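Local structure of sensory box histidine kinase/response regulator (Burkholderia thailandensis, 3MR0) at residues K40-E48 with Y86-D94; F95-Q103 with V116-R127. The protein probably acts as a phosphorelay sensor kinase of a two-component system, and this chain is its PAS sensory domain. All coordinates share one frame; numbering follows the deposited sequence.

Interaction 1 (K40-E48 with Y86-D94); sequences KIMGYEDHE and YRVRTRSGD
R91 reaches across from the turn after strand 82-89 and lies on Y44, just past the end of helix 36-41 in this PAS fold. Its CB sits over one face of the Y44 ring, 3.3 Å from the ring centroid, a CH-pi contact. CG continues over the ring near CE1 and CZ. R91 CD passes G43 O at 3.3 Å. The chain is extended, with CG anti to the backbone N (chi1 162°), and this carries NE out to E48. The salt bridge there is long, 3.6 Å from R91 NE to E48 OE1. The oxygen stands well out of the guanidinium plane, so charge alone links the pair. A water lies at the guanidinium edge and joins R91 NH1 to G43 O.

The backbones meet at one bond, R91 N to M42 O, 2.7 Å long. G43 closes the helix in a Schellman motif at positive phi. R91 is the second residue of a type I beta turn from T90 to G93.

On the strand side, the bends at chi2 and chi3 of selenomethionine M42 put SE 3.8 Å from V88 CG2 and CE 3.5 Å from R89 O. V88 also lines the pocket holding a PG5 molecule. Y44 OH lies 3.1 Å from R91 CA. A second water in the ring plane, 2.7 Å from Y44 OH, donates to R89 O.

Interaction 2 (F95-Q103 with V116-R127); sequences FRWIQSRGQ and VGWIMDVTDRKR. With SO4 (sulfate ion), chain C.
W97 takes the side chain of K126 across one face of its indole. K126 CE stands 3.7 Å from the centroid of the six-membered ring, nearly on the ring normal, a CH-pi contact. K126 NZ lies farther out over the same face, 4.6 Å from the centroid of the W97 six-membered ring, a cation-pi contact. Bends at chi2 and chi3 fold K126 over the ring.

Beside it, R96 NE donates a nearly straight hydrogen bond to D121 OD2 (3.3 Å), part of a salt bridge, with the oxygen in the guanidinium plane. D121 OD1 takes both T123 N, an Asx turn, and T123 OG1, from the same face of its carboxylate. T123 OG1 in turn accepts from W97 N at 2.9 Å.

Farther along, R101 CB lies over one face of the W118 six-membered ring. Q99 OE1 comes to the ring edge, 3.5 Å from W118 CH2. D83 of the next strand holds Q99 NE2 and R101 NE. R125 NE and NH2 donate to a sulfate ion, probably from the crystallisation liquor, and NH2 also forms a salt bridge with E85.

The antiparallel hairpin lies in the PAS sheet between strands 82-89 and 21-25. I98 and I119 pack on I41 of helix 36-41, and I119 also on F38. Helix 123-140 crosses the N-terminal end of strand 95-106 at roughly a right angle (103° for 123-127).

In the fold
From the N terminus, the chain passes strands 21-25 and 32-34 and then helix 36-41. Interaction 1 closes the long loop that begins there and returns through helix 65-78 and strand 82-89. It ties the end of helix 36-41 to the turn leading into strand 95-106. Interaction 2 follows at once and closes a shorter hairpin loop, so the two stand in series and neither nests in the other. Their centres lie 12 Å apart. They touch where strands 82-89 and 95-106 pair, with backbone hydrogen bonds between Y86 and I98 and between V88 and R96. Together they join helix 36-41, three neighbouring strands of the sheet and the C-terminal helix 123-140.

Interaction 1 (K40-E48 with Y86-D94)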
loop_
_atom_site.group_PDB
_atom_site.type_symbol
_atom_site.label_atom_id
_atom_site.label_comp_id
_atom_site.label_asym_id
_atom_site.label_seq_id
_atom_site.Cartn_x
_atom_site.Cartn_y
_atom_site.Cartn_z
ATOM N N LYS A 40 -9.767 -6.322 4.758
ATOM C CA LYS A 40 -10.810 -5.401 5.122
ATOM C C LYS A 40 -10.571 -4.038 4.489
ATOM O O LYS A 40 -11.478 -3.475 3.881
ATOM C CB LYS A 40 -10.943 -5.305 6.632
ATOM C CG LYS A 40 -11.963 -4.268 7.083
ATOM C CD LYS A 40 -13.260 -4.328 6.266
ATOM C CE LYS A 40 -14.090 -5.555 6.591
ATOM N NZ LYS A 40 -15.520 -5.352 6.205
ATOM N N ILE A 41 -9.353 -3.516 4.615
ATOM C CA ILE A 41 -9.015 -2.211 4.043
ATOM C C ILE A 41 -9.325 -2.125 2.547
ATOM O O ILE A 41 -9.651 -1.057 2.051
ATOM C CB ILE A 41 -7.534 -1.835 4.318
ATOM C CG1 ILE A 41 -7.316 -1.526 5.802
ATOM C CG2 ILE A 41 -7.085 -0.649 3.462
ATOM C CD1 ILE A 41 -5.857 -1.396 6.173
HETATM N N MSE A 42 -9.235 -3.244 1.831
HETATM C CA MSE A 42 -9.641 -3.287 0.416
HETATM C C MSE A 42 -11.175 -3.334 0.269
HETATM O O MSE A 42 -11.714 -3.285 -0.844
HETATM C CB MSE A 42 -9.009 -4.467 -0.327
HETATM C CG MSE A 42 -7.500 -4.462 -0.352
HETATM SE SE MSE A 42 -6.739 -2.851 -1.148
HETATM C CE MSE A 42 -7.549 -3.007 -2.911
ATOM N N GLY A 43 -11.856 -3.436 1.412
ATOM C CA GLY A 43 -13.305 -3.475 1.475
ATOM C C GLY A 43 -13.865 -4.881 1.505
ATOM O O GLY A 43 -15.064 -5.055 1.317
ATOM N N TYR A 44 -13.012 -5.881 1.743
ATOM C CA TYR A 44 -13.421 -7.285 1.657
ATOM C C TYR A 44 -13.407 -7.995 2.999
ATOM O O TYR A 44 -12.450 -7.878 3.756
ATOM C CB TYR A 44 -12.517 -8.059 0.698
ATOM C CG TYR A 44 -12.641 -7.651 -0.758
ATOM C CD1 TYR A 44 -13.452 -8.353 -1.638
ATOM C CD2 TYR A 44 -11.931 -6.559 -1.249
ATOM C CE1 TYR A 44 -13.559 -7.969 -2.959
ATOM C CE2 TYR A 44 -12.029 -6.169 -2.571
ATOM C CZ TYR A 44 -12.849 -6.872 -3.423
ATOM O OH TYR A 44 -12.936 -6.464 -4.736
ATOM N N GLU A 45 -14.465 -8.746 3.289
ATOM C CA GLU A 45 -14.456 -9.604 4.470
ATOM C C GLU A 45 -13.434 -10.726 4.300
ATOM O O GLU A 45 -13.097 -11.119 3.183
ATOM C CB GLU A 45 -15.836 -10.208 4.734
ATOM C CG GLU A 45 -16.866 -9.224 5.220
ATOM C CD GLU A 45 -16.425 -8.444 6.466
ATOM O OE1 GLU A 45 -15.667 -8.982 7.302
ATOM O OE2 GLU A 45 -16.861 -7.282 6.612
ATOM N N ASP A 46 -12.977 -11.266 5.428
ATOM C CA ASP A 46 -11.923 -12.279 5.461
ATOM C C ASP A 46 -12.181 -13.414 4.461
ATOM O O ASP A 46 -11.282 -13.871 3.782
ATOM C CB ASP A 46 -11.797 -12.804 6.902
ATOM C CG ASP A 46 -10.554 -13.658 7.127
ATOM O OD1 ASP A 46 -9.625 -13.652 6.278
ATOM O OD2 ASP A 46 -10.510 -14.328 8.182
ATOM N N HIS A 47 -13.428 -13.844 4.364
ATOM C CA HIS A 47 -13.801 -14.959 3.499
ATOM C C HIS A 47 -14.050 -14.575 2.044
ATOM O O HIS A 47 -14.224 -15.451 1.198
ATOM C CB HIS A 47 -15.065 -15.644 4.038
ATOM C CG HIS A 47 -16.338 -14.919 3.701
ATOM N ND1 HIS A 47 -16.955 -14.051 4.574
ATOM C CD2 HIS A 47 -17.108 -14.941 2.588
ATOM C CE1 HIS A 47 -18.051 -13.574 4.014
ATOM N NE2 HIS A 47 -18.165 -14.096 2.808
ATOM N N GLU A 48 -14.103 -13.279 1.750
ATOM C CA GLU A 48 -14.347 -12.817 0.382
ATOM C C GLU A 48 -13.083 -12.750 -0.485
ATOM O O GLU A 48 -13.122 -12.278 -1.619
ATOM C CB GLU A 48 -15.035 -11.463 0.405
ATOM C CG GLU A 48 -16.379 -11.501 1.056
ATOM C CD GLU A 48 -16.932 -10.123 1.265
ATOM O OE1 GLU A 48 -16.362 -9.169 0.722
ATOM O OE2 GLU A 48 -17.935 -9.985 1.982
ATOM N N TYR A 86 -0.916 6.047 -2.130
ATOM C CA TYR A 86 -1.617 5.975 -3.405
ATOM C C TYR A 86 -3.063 5.499 -3.288
ATOM O O TYR A 86 -3.495 5.078 -2.220
ATOM C CB TYR A 86 -0.841 5.113 -4.402
ATOM C CG TYR A 86 -0.654 3.656 -4.022
ATOM C CD1 TYR A 86 -1.553 2.674 -4.456
ATOM C CD2 TYR A 86 0.447 3.260 -3.287
ATOM C CE1 TYR A 86 -1.362 1.345 -4.145
ATOM C CE2 TYR A 86 0.654 1.940 -2.971
ATOM C CZ TYR A 86 -0.249 0.982 -3.405
ATOM O OH TYR A 86 -0.013 -0.338 -3.088
ATOM N N ARG A 87 -3.802 5.577 -4.392
ATOM C CA ARG A 87 -5.200 5.200 -4.405
ATOM C C ARG A 87 -5.371 3.791 -4.935
ATOM O O ARG A 87 -4.750 3.415 -5.934
ATOM C CB ARG A 87 -6.024 6.185 -5.251
ATOM C CG ARG A 87 -6.265 7.539 -4.590
ATOM C CD ARG A 87 -6.505 8.606 -5.622
ATOM N NE ARG A 87 -5.333 8.765 -6.477
ATOM C CZ ARG A 87 -5.194 9.704 -7.410
ATOM N NH1 ARG A 87 -6.166 10.590 -7.613
ATOM N NH2 ARG A 87 -4.081 9.762 -8.134
ATOM N N VAL A 88 -6.220 3.023 -4.250
ATOM C CA VAL A 88 -6.636 1.689 -4.676
ATOM C C VAL A 88 -8.158 1.581 -4.748
ATOM O O VAL A 88 -8.877 2.171 -3.937
ATOM C CB VAL A 88 -6.111 0.554 -3.763
ATOM C CG1 VAL A 88 -4.621 0.383 -3.923
ATOM C CG2 VAL A 88 -6.495 0.778 -2.320
ATOM N N ARG A 89 -8.637 0.837 -5.743
ATOM C CA ARG A 89 -10.059 0.590 -5.921
ATOM C C ARG A 89 -10.501 -0.520 -4.965
ATOM O O ARG A 89 -10.013 -1.657 -5.026
ATOM C CB ARG A 89 -10.358 0.214 -7.383
ATOM C CG ARG A 89 -11.828 0.286 -7.763
ATOM C CD ARG A 89 -12.060 -0.069 -9.226
ATOM N NE ARG A 89 -11.801 1.037 -10.155
ATOM C CZ ARG A 89 -12.727 1.889 -10.593
ATOM N NH1 ARG A 89 -13.981 1.779 -10.174
ATOM N NH2 ARG A 89 -12.401 2.854 -11.448
ATOM N N THR A 90 -11.410 -0.177 -4.064
ATOM C CA THR A 90 -11.922 -1.126 -3.080
ATOM C C THR A 90 -12.987 -2.064 -3.693
ATOM O O THR A 90 -13.395 -1.899 -4.846
ATOM C CB THR A 90 -12.464 -0.377 -1.857
ATOM O OG1 THR A 90 -13.515 0.496 -2.261
ATOM C CG2 THR A 90 -11.365 0.467 -1.237
ATOM N N ARG A 91 -13.414 -3.054 -2.922
ATOM C CA ARG A 91 -14.348 -4.067 -3.410
ATOM C C ARG A 91 -15.475 -3.414 -4.168
ATOM O O ARG A 91 -15.929 -3.903 -5.205
ATOM C CB ARG A 91 -14.947 -4.807 -2.231
ATOM C CG ARG A 91 -16.199 -5.549 -2.555
ATOM C CD ARG A 91 -16.778 -6.149 -1.300
ATOM N NE ARG A 91 -17.995 -6.890 -1.586
ATOM C CZ ARG A 91 -19.214 -6.371 -1.541
ATOM N NH1 ARG A 91 -19.386 -5.101 -1.200
ATOM N NH2 ARG A 91 -20.265 -7.127 -1.840
ATOM N N SER A 92 -15.922 -2.298 -3.620
ATOM C CA SER A 92 -17.117 -1.633 -4.065
ATOM C C SER A 92 -16.761 -0.603 -5.102
ATOM O O SER A 92 -17.477 0.385 -5.269
ATOM C CB SER A 92 -17.746 -0.924 -2.886
ATOM O OG SER A 92 -16.818 -0.000 -2.342
ATOM N N GLY A 93 -15.639 -0.813 -5.778
ATOM C CA GLY A 93 -15.239 0.056 -6.864
ATOM C C GLY A 93 -14.938 1.483 -6.468
ATOM O O GLY A 93 -14.648 2.297 -7.340
ATOM N N ASP A 94 -14.999 1.786 -5.167
ATOM C CA ASP A 94 -14.677 3.130 -4.636
ATOM C C ASP A 94 -13.203 3.246 -4.211
ATOM O O ASP A 94 -12.631 2.318 -3.627
ATOM C CB ASP A 94 -15.584 3.490 -3.449
ATOM C CG ASP A 94 -16.549 4.640 -3.758
ATOM O OD1 ASP A 94 -16.607 5.118 -4.909
ATOM O OD2 ASP A 94 -17.265 5.066 -2.835
HETATM O O HOH W 1 -16.864 -3.388 -0.023
HETATM O O HOH W 2 -10.937 -4.746 -5.398
#

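Interaction 2 (F95-Q103 with V116-R127)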
loop_
_atom_site.group_PDB
_atom_site.type_symbol
_atom_site.label_atom_id
_atom_site.label_comp_id
_atom_site.label_asym_id
_atom_site.label_seq_id
_atom_site.Cartn_x
_atom_site.Cartn_y
_atom_site.Cartn_z
ATOM N N PHE A 95 -12.591 4.389 -4.498
ATOM C CA PHE A 95 -11.174 4.545 -4.220
ATOM C C PHE A 95 -10.915 5.003 -2.809
ATOM O O PHE A 95 -11.633 5.842 -2.283
ATOM C CB PHE A 95 -10.524 5.490 -5.234
ATOM C CG PHE A 95 -10.353 4.871 -6.589
ATOM C CD1 PHE A 95 -11.317 5.040 -7.571
ATOM C CD2 PHE A 95 -9.248 4.092 -6.865
ATOM C CE1 PHE A 95 -11.173 4.441 -8.829
ATOM C CE2 PHE A 95 -9.087 3.505 -8.093
ATOM C CZ PHE A 95 -10.059 3.672 -9.089
ATOM N N ARG A 96 -9.891 4.431 -2.190
ATOM C CA ARG A 96 -9.377 4.939 -0.928
ATOM C C ARG A 96 -7.874 5.199 -1.067
ATOM O O ARG A 96 -7.213 4.617 -1.924
ATOM C CB ARG A 96 -9.616 3.929 0.206
ATOM C CG ARG A 96 -11.049 3.399 0.327
ATOM C CD ARG A 96 -12.055 4.409 0.940
ATOM N NE ARG A 96 -11.774 4.720 2.348
ATOM C CZ ARG A 96 -12.552 5.451 3.148
ATOM N NH1 ARG A 96 -12.169 5.669 4.406
ATOM N NH2 ARG A 96 -13.706 5.952 2.705
ATOM N N TRP A 97 -7.325 6.064 -0.227
ATOM C CA TRP A 97 -5.887 6.232 -0.181
ATOM C C TRP A 97 -5.322 5.291 0.866
ATOM O O TRP A 97 -5.886 5.146 1.943
ATOM C CB TRP A 97 -5.496 7.653 0.210
ATOM C CG TRP A 97 -5.719 8.671 -0.849
ATOM C CD1 TRP A 97 -6.885 9.322 -1.135
ATOM C CD2 TRP A 97 -4.738 9.185 -1.747
ATOM N NE1 TRP A 97 -6.692 10.200 -2.175
ATOM C CE2 TRP A 97 -5.377 10.136 -2.567
ATOM C CE3 TRP A 97 -3.381 8.923 -1.956
ATOM C CZ2 TRP A 97 -4.697 10.837 -3.567
ATOM C CZ3 TRP A 97 -2.713 9.625 -2.961
ATOM C CH2 TRP A 97 -3.370 10.570 -3.739
ATOM N N ILE A 98 -4.212 4.650 0.529
ATOM C CA ILE A 98 -3.431 3.893 1.496
ATOM C C ILE A 98 -1.992 4.415 1.519
ATOM O O ILE A 98 -1.471 4.892 0.500
ATOM C CB ILE A 98 -3.406 2.365 1.168
ATOM C CG1 ILE A 98 -2.925 2.102 -0.271
ATOM C CG2 ILE A 98 -4.756 1.722 1.414
ATOM C CD1 ILE A 98 -2.792 0.609 -0.617
ATOM N N GLN A 99 -1.352 4.334 2.682
ATOM C CA GLN A 99 0.108 4.409 2.754
ATOM C C GLN A 99 0.634 2.968 2.774
ATOM O O GLN A 99 0.125 2.141 3.530
ATOM C CB GLN A 99 0.564 5.147 4.013
ATOM C CG GLN A 99 2.063 5.110 4.214
ATOM C CD GLN A 99 2.492 5.691 5.542
ATOM O OE1 GLN A 99 1.718 5.700 6.499
ATOM N NE2 GLN A 99 3.734 6.156 5.616
ATOM N N SER A 100 1.614 2.659 1.923
ATOM C CA SER A 100 2.213 1.315 1.877
ATOM C C SER A 100 3.706 1.424 2.151
ATOM O O SER A 100 4.412 2.208 1.508
ATOM C CB SER A 100 1.949 0.613 0.538
ATOM O OG SER A 100 2.379 -0.734 0.543
ATOM N N ARG A 101 4.178 0.616 3.096
ATOM C CA ARG A 101 5.584 0.597 3.501
ATOM C C ARG A 101 6.064 -0.847 3.610
ATOM O O ARG A 101 5.352 -1.710 4.102
ATOM C CB ARG A 101 5.754 1.322 4.839
ATOM C CG ARG A 101 7.178 1.486 5.305
ATOM C CD ARG A 101 7.237 2.186 6.673
ATOM N NE ARG A 101 6.771 3.578 6.639
ATOM C CZ ARG A 101 6.858 4.428 7.666
ATOM N NH1 ARG A 101 7.387 4.039 8.814
ATOM N NH2 ARG A 101 6.410 5.669 7.542
ATOM N N GLY A 102 7.277 -1.111 3.153
ATOM C CA GLY A 102 7.753 -2.475 3.111
ATOM C C GLY A 102 9.239 -2.590 2.897
ATOM O O GLY A 102 9.903 -1.625 2.542
ATOM N N GLN A 103 9.736 -3.801 3.117
ATOM C CA GLN A 103 11.152 -4.090 3.072
ATOM C C GLN A 103 11.348 -5.439 2.417
ATOM O O GLN A 103 10.806 -6.455 2.878
ATOM C CB GLN A 103 11.750 -4.120 4.472
ATOM C CG GLN A 103 13.240 -4.470 4.475
ATOM C CD GLN A 103 14.075 -3.422 3.760
ATOM O OE1 GLN A 103 14.073 -2.271 4.153
ATOM N NE2 GLN A 103 14.775 -3.810 2.706
ATOM N N VAL A 116 8.168 -7.761 2.930
ATOM C CA VAL A 116 7.115 -7.711 3.938
ATOM C C VAL A 116 6.775 -6.280 4.294
ATOM O O VAL A 116 7.659 -5.441 4.405
ATOM C CB VAL A 116 7.521 -8.433 5.221
ATOM C CG1 VAL A 116 6.339 -8.487 6.172
ATOM C CG2 VAL A 116 8.011 -9.831 4.904
ATOM N N GLY A 117 5.495 -6.000 4.488
ATOM C CA GLY A 117 5.089 -4.658 4.823
ATOM C C GLY A 117 3.652 -4.558 5.259
ATOM O O GLY A 117 2.996 -5.541 5.580
ATOM N N TRP A 118 3.161 -3.335 5.285
ATOM C CA TRP A 118 1.811 -3.081 5.734
ATOM C C TRP A 118 1.121 -2.030 4.874
ATOM O O TRP A 118 1.746 -1.365 4.046
ATOM C CB TRP A 118 1.817 -2.644 7.201
ATOM C CG TRP A 118 2.827 -1.551 7.583
ATOM C CD1 TRP A 118 4.039 -1.739 8.197
ATOM C CD2 TRP A 118 2.688 -0.127 7.425
ATOM N NE1 TRP A 118 4.658 -0.542 8.408
ATOM C CE2 TRP A 118 3.855 0.469 7.945
ATOM C CE3 TRP A 118 1.697 0.706 6.876
ATOM C CZ2 TRP A 118 4.063 1.844 7.937
ATOM C CZ3 TRP A 118 1.902 2.078 6.863
ATOM C CH2 TRP A 118 3.078 2.633 7.392
ATOM N N ILE A 119 -0.175 -1.887 5.071
ATOM C CA ILE A 119 -0.896 -0.775 4.509
ATOM C C ILE A 119 -1.747 -0.143 5.615
ATOM O O ILE A 119 -2.178 -0.822 6.542
ATOM C CB ILE A 119 -1.780 -1.193 3.303
ATOM C CG1 ILE A 119 -2.827 -2.243 3.709
ATOM C CG2 ILE A 119 -0.914 -1.680 2.155
ATOM C CD1 ILE A 119 -3.903 -2.478 2.660
HETATM N N MSE A 120 -1.968 1.163 5.516
HETATM C CA MSE A 120 -2.921 1.855 6.378
HETATM C C MSE A 120 -3.835 2.695 5.508
HETATM O O MSE A 120 -3.383 3.228 4.485
HETATM C CB MSE A 120 -2.208 2.736 7.407
HETATM C CG MSE A 120 -1.663 1.963 8.575
HETATM SE SE MSE A 120 -1.246 3.101 10.099
HETATM C CE MSE A 120 0.405 3.882 9.491
ATOM N N ASP A 121 -5.100 2.810 5.901
ATOM C CA ASP A 121 -6.031 3.666 5.170
ATOM C C ASP A 121 -5.855 5.089 5.634
ATOM O O ASP A 121 -6.158 5.388 6.782
ATOM C CB ASP A 121 -7.494 3.257 5.374
ATOM C CG ASP A 121 -8.425 3.966 4.403
ATOM O OD1 ASP A 121 -8.420 5.209 4.360
ATOM O OD2 ASP A 121 -9.142 3.291 3.640
ATOM N N VAL A 122 -5.354 5.946 4.744
ATOM C CA VAL A 122 -5.084 7.355 5.056
ATOM C C VAL A 122 -6.004 8.309 4.278
ATOM O O VAL A 122 -5.649 9.457 4.033
ATOM C CB VAL A 122 -3.593 7.741 4.802
ATOM C CG1 VAL A 122 -2.657 6.942 5.721
ATOM C CG2 VAL A 122 -3.222 7.578 3.323
ATOM N N THR A 123 -7.191 7.824 3.908
ATOM C CA THR A 123 -8.090 8.579 3.059
ATOM C C THR A 123 -8.458 9.915 3.649
ATOM O O THR A 123 -8.333 10.929 2.973
ATOM C CB THR A 123 -9.378 7.785 2.712
ATOM O OG1 THR A 123 -9.012 6.539 2.113
ATOM C CG2 THR A 123 -10.240 8.559 1.728
ATOM N N ASP A 124 -8.913 9.915 4.902
ATOM C CA ASP A 124 -9.413 11.138 5.560
ATOM C C ASP A 124 -8.381 12.236 5.708
ATOM O O ASP A 124 -8.707 13.409 5.568
ATOM C CB ASP A 124 -10.045 10.823 6.919
ATOM C CG ASP A 124 -11.458 10.329 6.784
ATOM O OD1 ASP A 124 -11.990 10.423 5.662
ATOM O OD2 ASP A 124 -12.033 9.850 7.787
ATOM N N ARG A 125 -7.143 11.868 6.017
ATOM C CA ARG A 125 -6.073 12.849 6.014
ATOM C C ARG A 125 -5.888 13.419 4.620
ATOM O O ARG A 125 -5.723 14.621 4.477
ATOM C CB ARG A 125 -4.740 12.276 6.497
ATOM C CG ARG A 125 -3.576 13.214 6.157
ATOM C CD ARG A 125 -2.339 12.930 6.973
ATOM N NE ARG A 125 -1.977 11.520 6.920
ATOM C CZ ARG A 125 -1.228 10.975 5.973
ATOM N NH1 ARG A 125 -0.746 11.721 4.991
ATOM N NH2 ARG A 125 -0.967 9.685 6.009
ATOM N N LYS A 126 -5.922 12.561 3.595
ATOM C CA LYS A 126 -5.693 13.014 2.216
ATOM C C LYS A 126 -6.826 13.934 1.730
ATOM O O LYS A 126 -6.582 14.866 0.938
ATOM C CB LYS A 126 -5.438 11.833 1.259
ATOM C CG LYS A 126 -4.185 11.006 1.564
ATOM C CD LYS A 126 -2.909 11.744 1.266
ATOM C CE LYS A 126 -2.891 12.233 -0.138
ATOM N NZ LYS A 126 -1.615 12.966 -0.410
ATOM N N ARG A 127 -8.040 13.675 2.220
ATOM C CA ARG A 127 -9.215 14.517 1.957
ATOM C C ARG A 127 -9.010 15.925 2.496
ATOM O O ARG A 127 -9.276 16.906 1.807
ATOM C CB ARG A 127 -10.490 13.908 2.584
ATOM C CG ARG A 127 -11.036 12.644 1.885
ATOM C CD ARG A 127 -12.033 11.879 2.776
ATOM N NE ARG A 127 -12.815 10.882 2.023
ATOM C CZ ARG A 127 -13.420 9.815 2.555
ATOM N NH1 ARG A 127 -13.344 9.568 3.853
ATOM N NH2 ARG A 127 -14.093 8.977 1.779
HETATM S S SO4 C . -3.301 8.947 9.386
HETATM O O1 SO4 C . -3.469 10.388 9.518
HETATM O O2 SO4 C . -4.563 8.288 9.095
HETATM O O3 SO4 C . -2.380 8.698 8.298
HETATM O O4 SO4 C . -2.757 8.356 10.599
#